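Local coordinates for protein leucyl-tRNA synthetase subunit alpha (Aquifex aeolicus, PDB 3O0A) that attaches leucine to its tRNA as part of leucyl-tRNA synthetase, and through its CP1 hydrolytic domain probably removes wrongly attached amino acids, at residues 55-60 / 128-133; 107-112 / 122-127. All coordinates share one frame; numbering follows the deposited sequence.

Contact 1: 55-60 / 128-133; sequences FVVLAP and NYVLYE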
ATOM      1  N   PHE A  55      -4.939  -1.284   2.174  1.00 13.30           N
ATOM      2  CA  PHE A  55      -4.757  -0.221   1.188  1.00 12.53           C
ATOM      3  C   PHE A  55      -3.273   0.050   0.970  1.00 12.44           C
ATOM      4  O   PHE A  55      -2.425  -0.451   1.725  1.00 11.66           O
ATOM      5  CB  PHE A  55      -5.544   1.068   1.562  1.00 13.22           C
ATOM      6  CG  PHE A  55      -5.177   1.683   2.890  1.00 14.00           C
ATOM      7  CD1 PHE A  55      -5.641   1.142   4.093  1.00 16.92           C
ATOM      8  CD2 PHE A  55      -4.445   2.868   2.932  1.00 14.54           C
ATOM      9  CE1 PHE A  55      -5.332   1.744   5.316  1.00 15.94           C
ATOM     10  CE2 PHE A  55      -4.130   3.477   4.150  1.00 16.41           C
ATOM     11  CZ  PHE A  55      -4.573   2.908   5.344  1.00 16.97           C
ATOM     12  N   VAL A  56      -2.978   0.785  -0.103  1.00 11.18           N
ATOM     13  CA  VAL A  56      -1.629   1.181  -0.465  1.00 11.70           C
ATOM     14  C   VAL A  56      -1.586   2.699  -0.486  1.00 11.98           C
ATOM     15  O   VAL A  56      -2.547   3.331  -0.931  1.00 12.06           O
ATOM     16  CB  VAL A  56      -1.268   0.597  -1.859  1.00 10.99           C
ATOM     17  CG1 VAL A  56       0.049   1.162  -2.403  1.00 11.67           C
ATOM     18  CG2 VAL A  56      -1.212  -0.936  -1.783  1.00 11.92           C
ATOM     19  N   VAL A  57      -0.491   3.284   0.003  1.00 12.18           N
ATOM     20  CA  VAL A  57      -0.317   4.741  -0.064  1.00 12.21           C
ATOM     21  C   VAL A  57       0.990   5.124  -0.761  1.00 11.59           C
ATOM     22  O   VAL A  57       2.055   4.611  -0.422  1.00 11.44           O
ATOM     23  CB  VAL A  57      -0.355   5.414   1.332  1.00 12.38           C
ATOM     24  CG1 VAL A  57      -0.008   6.899   1.206  1.00 14.84           C
ATOM     25  CG2 VAL A  57      -1.738   5.257   1.978  1.00 13.91           C
ATOM     26  N   LEU A  58       0.895   6.025  -1.738  1.00 10.48           N
ATOM     27  CA  LEU A  58       2.059   6.602  -2.388  1.00 10.68           C
ATOM     28  C   LEU A  58       2.307   7.964  -1.774  1.00 10.04           C
ATOM     29  O   LEU A  58       1.362   8.719  -1.525  1.00 10.38           O
ATOM     30  CB  LEU A  58       1.780   6.807  -3.883  1.00  9.88           C
ATOM     31  CG  LEU A  58       1.897   5.600  -4.829  1.00 12.31           C
ATOM     32  CD1 LEU A  58       1.245   4.342  -4.296  1.00 16.54           C
ATOM     33  CD2 LEU A  58       1.392   5.959  -6.237  1.00 11.30           C
ATOM     34  N   ALA A  59       3.570   8.294  -1.541  1.00 10.78           N
ATOM     35  CA  ALA A  59       3.915   9.684  -1.226  1.00 11.11           C
ATOM     36  C   ALA A  59       3.390  10.623  -2.337  1.00 11.74           C
ATOM     37  O   ALA A  59       3.313  10.241  -3.508  1.00 10.56           O
ATOM     38  CB  ALA A  59       5.397   9.830  -1.073  1.00 12.06           C
ATOM     39  N   PRO A  60       3.029  11.868  -1.977  1.00 12.67           N
ATOM     40  CA  PRO A  60       2.470  12.811  -2.960  1.00 13.31           C
ATOM     41  C   PRO A  60       3.371  13.024  -4.173  1.00 13.18           C
ATOM     42  O   PRO A  60       2.859  13.237  -5.286  1.00 13.26           O
ATOM     43  CB  PRO A  60       2.343  14.123  -2.176  1.00 14.17           C
ATOM     44  CG  PRO A  60       2.409  13.740  -0.736  1.00 15.37           C
ATOM     45  CD  PRO A  60       3.137  12.449  -0.627  1.00 13.48           C
ATOM     46  N   ASN A 128      -0.238  12.561   3.075  1.00 16.75           N
ATOM     47  CA  ASN A 128       0.830  13.448   3.556  1.00 17.95           C
ATOM     48  C   ASN A 128       1.853  12.763   4.455  1.00 18.90           C
ATOM     49  O   ASN A 128       3.042  13.111   4.433  1.00 20.44           O
ATOM     50  CB  ASN A 128       0.270  14.706   4.235  1.00 19.07           C
ATOM     51  CG  ASN A 128      -0.561  14.402   5.475  1.00 19.19           C
ATOM     52  OD1 ASN A 128      -0.948  13.258   5.726  1.00 18.66           O
ATOM     53  ND2 ASN A 128      -0.846  15.447   6.256  1.00 21.51           N
ATOM     54  N   TYR A 129       1.406  11.766   5.216  1.00 19.26           N
ATOM     55  CA  TYR A 129       2.267  11.137   6.229  1.00 19.38           C
ATOM     56  C   TYR A 129       3.316  10.169   5.660  1.00 18.84           C
ATOM     57  O   TYR A 129       4.224   9.727   6.375  1.00 18.59           O
ATOM     58  CB  TYR A 129       1.414  10.481   7.331  1.00 20.37           C
ATOM     59  CG  TYR A 129       0.771   9.148   6.973  1.00 20.24           C
ATOM     60  CD1 TYR A 129      -0.438   9.089   6.261  1.00 21.14           C
ATOM     61  CD2 TYR A 129       1.346   7.945   7.381  1.00 20.47           C
ATOM     62  CE1 TYR A 129      -1.036   7.858   5.936  1.00 19.63           C
ATOM     63  CE2 TYR A 129       0.756   6.707   7.059  1.00 19.74           C
ATOM     64  CZ  TYR A 129      -0.432   6.669   6.354  1.00 20.39           C
ATOM     65  OH  TYR A 129      -1.011   5.451   6.054  1.00 20.54           O
ATOM     66  N   VAL A 130       3.189   9.851   4.374  1.00 17.20           N
ATOM     67  CA  VAL A 130       4.100   8.955   3.710  1.00 17.29           C
ATOM     68  C   VAL A 130       5.120   9.800   2.960  1.00 17.21           C
ATOM     69  O   VAL A 130       4.767  10.576   2.075  1.00 16.38           O
ATOM     70  CB  VAL A 130       3.328   7.977   2.774  1.00 16.21           C
ATOM     71  CG1 VAL A 130       4.291   7.158   1.925  1.00 16.55           C
ATOM     72  CG2 VAL A 130       2.454   7.060   3.616  1.00 16.61           C
ATOM     73  N   LEU A 131       6.383   9.665   3.356  1.00 18.15           N
ATOM     74  CA  LEU A 131       7.444  10.466   2.758  1.00 18.89           C
ATOM     75  C   LEU A 131       8.059   9.719   1.588  1.00 19.05           C
ATOM     76  O   LEU A 131       8.315   8.521   1.680  1.00 18.68           O
ATOM     77  CB  LEU A 131       8.510  10.825   3.801  1.00 19.51           C
ATOM     78  CG  LEU A 131       8.021  11.686   4.978  1.00 19.35           C
ATOM     79  CD1 LEU A 131       9.155  11.960   5.984  1.00 22.75           C
ATOM     80  CD2 LEU A 131       7.397  12.998   4.497  1.00 19.80           C
ATOM     81  N   TYR A 132       8.316  10.438   0.495  1.00 19.81           N
ATOM     82  CA  TYR A 132       8.914   9.823  -0.685  1.00 20.23           C
ATOM     83  C   TYR A 132      10.263   9.160  -0.372  1.00 20.97           C
ATOM     84  O   TYR A 132      10.633   8.165  -0.991  1.00 20.43           O
ATOM     85  CB  TYR A 132       9.039  10.838  -1.831  1.00 20.96           C
ATOM     86  CG  TYR A 132       9.487  10.208  -3.134  1.00 21.06           C
ATOM     87  CD1 TYR A 132       8.727   9.208  -3.744  1.00 20.02           C
ATOM     88  CD2 TYR A 132      10.672  10.595  -3.745  1.00 24.69           C
ATOM     89  CE1 TYR A 132       9.136   8.619  -4.936  1.00 21.28           C
ATOM     90  CE2 TYR A 132      11.092  10.009  -4.944  1.00 25.17           C
ATOM     91  CZ  TYR A 132      10.314   9.026  -5.528  1.00 22.44           C
ATOM     92  OH  TYR A 132      10.729   8.445  -6.708  1.00 23.40           O
ATOM     93  N   GLU A 133      10.968   9.714   0.614  1.00 22.13           N
ATOM     94  CA  GLU A 133      12.310   9.269   0.977  1.00 23.99           C
ATOM     95  C   GLU A 133      12.338   7.951   1.751  1.00 23.89           C
ATOM     96  O   GLU A 133      13.391   7.308   1.841  1.00 25.34           O
ATOM     97  CB  GLU A 133      13.024  10.362   1.789  1.00 24.95           C
ATOM     98  CG  GLU A 133      13.245  11.677   1.024  1.00 28.12           C
ATOM     99  CD  GLU A 133      11.965  12.484   0.798  1.00 29.70           C
ATOM    100  OE1 GLU A 133      11.037  12.404   1.631  1.00 29.83           O
ATOM    101  OE2 GLU A 133      11.884  13.202  -0.228  1.00 33.47           O
TER
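V130 is the knob of this contact: its two methyls settle into the shallow saddle that V57 and A59 make along one side of segment 55-60. With CG1 anti to the backbone N (chi1 172°), V130 sends its other branch, CG2, against V57 CG1 at 3.4 Å, a carbon pair closer than usual van der Waals contact. The two valines cross obliquely, while V130 CG1 lies over the backbone of A59, 3.7 Å from A59 N. A59 CB is the answering bump. It fits into the bend of the chain at 130-132, 3.3 Å from V130 O and 3.4 Å from Y132 N, with Y132 CB beside it and the Y132 ring presenting its edge. P60 adds its CD to the same carbonyl, 3.7 Å from V130 O. The same V130 CG2 also meets Y129, about at right angles to the valine contact: the crowded first torsion of Y129 (chi1 77°) folds its ring back so that CG2 sits over the centre of one face, 3.8 Å above the plane. The ring's OH then arrives tip to tip with F55, 4.2 Å from F55 CE2, and is held by a hydrogen bond to D149. Strand 55-58, parallel to 121-127 and antiparallel to 138-141 in a mixed sheet, and the turn after it thus pack against the loop connecting those two strands, part of the hydrophobic core of the LeuRS editing domain.

Contact 2: 107-112 / 122-127; sequences VFLGVY and IPVWSA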
ATOM      1  N   VAL A 107      -5.888  11.296  -0.515  1.00 14.43           N
ATOM      2  CA  VAL A 107      -6.809  11.295  -1.643  1.00 14.06           C
ATOM      3  C   VAL A 107      -6.777   9.924  -2.308  1.00 13.29           C
ATOM      4  O   VAL A 107      -5.718   9.283  -2.373  1.00 12.47           O
ATOM      5  CB  VAL A 107      -6.467  12.397  -2.682  1.00 14.26           C
ATOM      6  CG1 VAL A 107      -6.734  13.792  -2.110  1.00 16.16           C
ATOM      7  CG2 VAL A 107      -5.027  12.278  -3.200  1.00 13.12           C
ATOM      8  N   PHE A 108      -7.935   9.464  -2.765  1.00 12.70           N
ATOM      9  CA  PHE A 108      -8.031   8.145  -3.414  1.00 12.85           C
ATOM     10  C   PHE A 108      -7.669   8.315  -4.882  1.00 11.80           C
ATOM     11  O   PHE A 108      -8.177   9.230  -5.542  1.00 12.62           O
ATOM     12  CB  PHE A 108      -9.454   7.604  -3.245  1.00 13.96           C
ATOM     13  CG  PHE A 108      -9.746   6.315  -3.982  1.00 13.55           C
ATOM     14  CD1 PHE A 108      -8.845   5.248  -3.987  1.00 13.02           C
ATOM     15  CD2 PHE A 108     -10.970   6.169  -4.643  1.00 15.21           C
ATOM     16  CE1 PHE A 108      -9.152   4.065  -4.670  1.00 12.72           C
ATOM     17  CE2 PHE A 108     -11.301   4.999  -5.316  1.00 16.29           C
ATOM     18  CZ  PHE A 108     -10.390   3.932  -5.331  1.00 12.13           C
ATOM     19  N   LEU A 109      -6.790   7.446  -5.382  1.00 11.31           N
ATOM     20  CA  LEU A 109      -6.349   7.510  -6.779  1.00 10.65           C
ATOM     21  C   LEU A 109      -7.267   6.789  -7.775  1.00 11.39           C
ATOM     22  O   LEU A 109      -7.077   6.895  -8.989  1.00 11.70           O
ATOM     23  CB  LEU A 109      -4.900   7.006  -6.899  1.00 10.15           C
ATOM     24  CG  LEU A 109      -3.870   7.709  -6.001  1.00  9.71           C
ATOM     25  CD1 LEU A 109      -2.447   7.193  -6.349  1.00 10.38           C
ATOM     26  CD2 LEU A 109      -3.947   9.262  -6.054  1.00 11.83           C
ATOM     27  N   GLY A 110      -8.263   6.065  -7.268  1.00 11.33           N
ATOM     28  CA  GLY A 110      -9.275   5.461  -8.127  1.00 11.79           C
ATOM     29  C   GLY A 110      -8.896   4.116  -8.726  1.00 11.36           C
ATOM     30  O   GLY A 110      -9.584   3.611  -9.613  1.00 12.48           O
ATOM     31  N   VAL A 111      -7.800   3.531  -8.254  1.00 10.78           N
ATOM     32  CA  VAL A 111      -7.396   2.206  -8.727  1.00 11.09           C
ATOM     33  C   VAL A 111      -7.217   1.279  -7.539  1.00 10.94           C
ATOM     34  O   VAL A 111      -7.043   1.742  -6.407  1.00 10.98           O
ATOM     35  CB  VAL A 111      -6.083   2.249  -9.559  1.00  9.91           C
ATOM     36  CG1 VAL A 111      -6.303   3.080 -10.848  1.00 11.65           C
ATOM     37  CG2 VAL A 111      -4.907   2.819  -8.739  1.00 11.37           C
ATOM     38  N   TYR A 112      -7.243  -0.020  -7.819  1.00 11.27           N
ATOM     39  CA  TYR A 112      -7.043  -1.041  -6.798  1.00 11.97           C
ATOM     40  C   TYR A 112      -5.844  -1.908  -7.152  1.00 11.77           C
ATOM     41  O   TYR A 112      -5.731  -2.427  -8.277  1.00 12.08           O
ATOM     42  CB  TYR A 112      -8.300  -1.894  -6.668  1.00 13.73           C
ATOM     43  CG  TYR A 112      -9.489  -1.087  -6.214  1.00 15.19           C
ATOM     44  CD1 TYR A 112     -10.234  -0.328  -7.121  1.00 15.93           C
ATOM     45  CD2 TYR A 112      -9.854  -1.061  -4.870  1.00 17.96           C
ATOM     46  CE1 TYR A 112     -11.326   0.437  -6.689  1.00 16.40           C
ATOM     47  CE2 TYR A 112     -10.943  -0.323  -4.441  1.00 17.82           C
ATOM     48  CZ  TYR A 112     -11.663   0.426  -5.344  1.00 18.95           C
ATOM     49  OH  TYR A 112     -12.742   1.155  -4.902  1.00 18.42           O
ATOM     50  N   ILE A 122      -7.059  -3.938  -3.285  1.00 13.94           N
ATOM     51  CA  ILE A 122      -7.066  -2.941  -2.220  1.00 13.40           C
ATOM     52  C   ILE A 122      -6.821  -1.538  -2.805  1.00 12.80           C
ATOM     53  O   ILE A 122      -6.027  -1.395  -3.733  1.00 11.93           O
ATOM     54  CB  ILE A 122      -6.061  -3.297  -1.078  1.00 13.24           C
ATOM     55  CG1 ILE A 122      -4.625  -3.410  -1.596  1.00 12.23           C
ATOM     56  CG2 ILE A 122      -6.472  -4.610  -0.372  1.00 13.58           C
ATOM     57  CD1 ILE A 122      -3.595  -3.542  -0.473  1.00 13.47           C
ATOM     58  N   PRO A 123      -7.531  -0.509  -2.290  1.00 13.01           N
ATOM     59  CA  PRO A 123      -7.471   0.818  -2.910  1.00 12.77           C
ATOM     60  C   PRO A 123      -6.124   1.521  -2.744  1.00 12.17           C
ATOM     61  O   PRO A 123      -5.470   1.391  -1.703  1.00 12.55           O
ATOM     62  CB  PRO A 123      -8.580   1.592  -2.186  1.00 13.77           C
ATOM     63  CG  PRO A 123      -8.676   0.931  -0.856  1.00 13.44           C
ATOM     64  CD  PRO A 123      -8.426  -0.520  -1.115  1.00 13.69           C
ATOM     65  N   VAL A 124      -5.718   2.249  -3.784  1.00 11.27           N
ATOM     66  CA  VAL A 124      -4.484   3.016  -3.761  1.00 11.00           C
ATOM     67  C   VAL A 124      -4.787   4.491  -3.522  1.00 11.08           C
ATOM     68  O   VAL A 124      -5.558   5.096  -4.268  1.00 11.13           O
ATOM     69  CB  VAL A 124      -3.677   2.844  -5.054  1.00 10.44           C
ATOM     70  CG1 VAL A 124      -2.296   3.513  -4.915  1.00 10.59           C
ATOM     71  CG2 VAL A 124      -3.514   1.365  -5.381  1.00 10.80           C
ATOM     72  N   TRP A 125      -4.159   5.026  -2.477  1.00 11.42           N
ATOM     73  CA  TRP A 125      -4.281   6.410  -2.027  1.00 12.01           C
ATOM     74  C   TRP A 125      -2.932   7.133  -2.106  1.00 11.35           C
ATOM     75  O   TRP A 125      -1.880   6.503  -2.261  1.00 11.15           O
ATOM     76  CB  TRP A 125      -4.757   6.403  -0.571  1.00 13.00           C
ATOM     77  CG  TRP A 125      -6.182   6.052  -0.408  1.00 14.60           C
ATOM     78  CD1 TRP A 125      -6.778   4.837  -0.646  1.00 14.33           C
ATOM     79  CD2 TRP A 125      -7.210   6.926   0.039  1.00 15.95           C
ATOM     80  NE1 TRP A 125      -8.130   4.914  -0.377  1.00 15.87           N
ATOM     81  CE2 TRP A 125      -8.420   6.186   0.040  1.00 15.78           C
ATOM     82  CE3 TRP A 125      -7.234   8.269   0.430  1.00 16.39           C
ATOM     83  CZ2 TRP A 125      -9.635   6.748   0.429  1.00 16.85           C
ATOM     84  CZ3 TRP A 125      -8.451   8.833   0.806  1.00 17.28           C
ATOM     85  CH2 TRP A 125      -9.632   8.074   0.798  1.00 16.80           C
ATOM     86  N   SER A 126      -2.963   8.462  -2.036  1.00 11.72           N
ATOM     87  CA  SER A 126      -1.765   9.239  -1.717  1.00 12.00           C
ATOM     88  C   SER A 126      -2.049   9.950  -0.405  1.00 13.13           C
ATOM     89  O   SER A 126      -3.200  10.311  -0.137  1.00 13.81           O
ATOM     90  CB  SER A 126      -1.437  10.246  -2.819  1.00 11.49           C
ATOM     91  OG  SER A 126      -0.201  10.903  -2.586  1.00 13.52           O
ATOM     92  N   ALA A 127      -1.019  10.123   0.423  1.00 13.57           N
ATOM     93  CA  ALA A 127      -1.199  10.764   1.745  1.00 14.68           C
ATOM     94  C   ALA A 127       0.009  11.554   2.229  1.00 14.93           C
ATOM     95  O   ALA A 127       1.137  11.271   1.830  1.00 15.23           O
ATOM     96  CB  ALA A 127      -1.626   9.736   2.791  1.00 15.46           C
TER
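F108 has CG anti to the backbone N (chi1 174°) and W125 has CG anti to its carbonyl carbon (chi1 -74°), so the indole swings back across the partner strand and the two side chains cross at about a right angle. F108 CB stands over the centre of the indole's six-membered ring, a CH-pi contact of 3.8 Å to the centroid, while the F108 ring runs on past the pyrrole side, its plane turned 35° from that of the five-membered ring. Farther along, F108 CE1 meets P123 CB at 3.6 Å, and Y112 CE2 reaches the same P123 CB from beyond the bulge on the same strand as F108. G110 N lies over the centre of one F108 face. An alanine in place of W125 would remove the surface under F108 CB and would probably leave the F108 ring less firmly positioned.

Four backbone hydrogen bonds tie the antiparallel strands. V107 and S126 exchange a pair, V107 N to S126 O and S126 N to V107 O, both 2.9 Å; L109 N then gives to V124 O, and V124 N to V111 O at 3.0 Å. Between F108 and Y112 the register slips by two, a beta bulge where the chain turns at G110. V124 packs across from the bulge, its CG1 on L109 CD1 and its CB on V111 CG2.

The hairpin rests L109 and V111 on L68 of helix 64-74 and V107 on F86 of helix 80-91, strand 55-58 flanks strand 121-127, and Y156 meets the W125 ring.

Overall arrangement
The two contacts share one mixed sheet, ordered 106-114, 121-127, 55-58, 138-141, and their centres are 11 Å apart. Contact 2 is the hairpin at one edge; contact 1 joins the next strand to the loop that leaves that hairpin. Along the chain, 55-60 comes first, then both segments of contact 2, and 128-133 follows directly on 122-127, so the hairpin falls wholly between the halves of contact 1. Strand 121-127 links them: V56 O and L58 N both probably hydrogen-bond to the W125 backbone, and P60 CA packs on S126 OG. Together they tie three neighbouring strands of one sheet of the editing domain to the connection that leads on to 138-141.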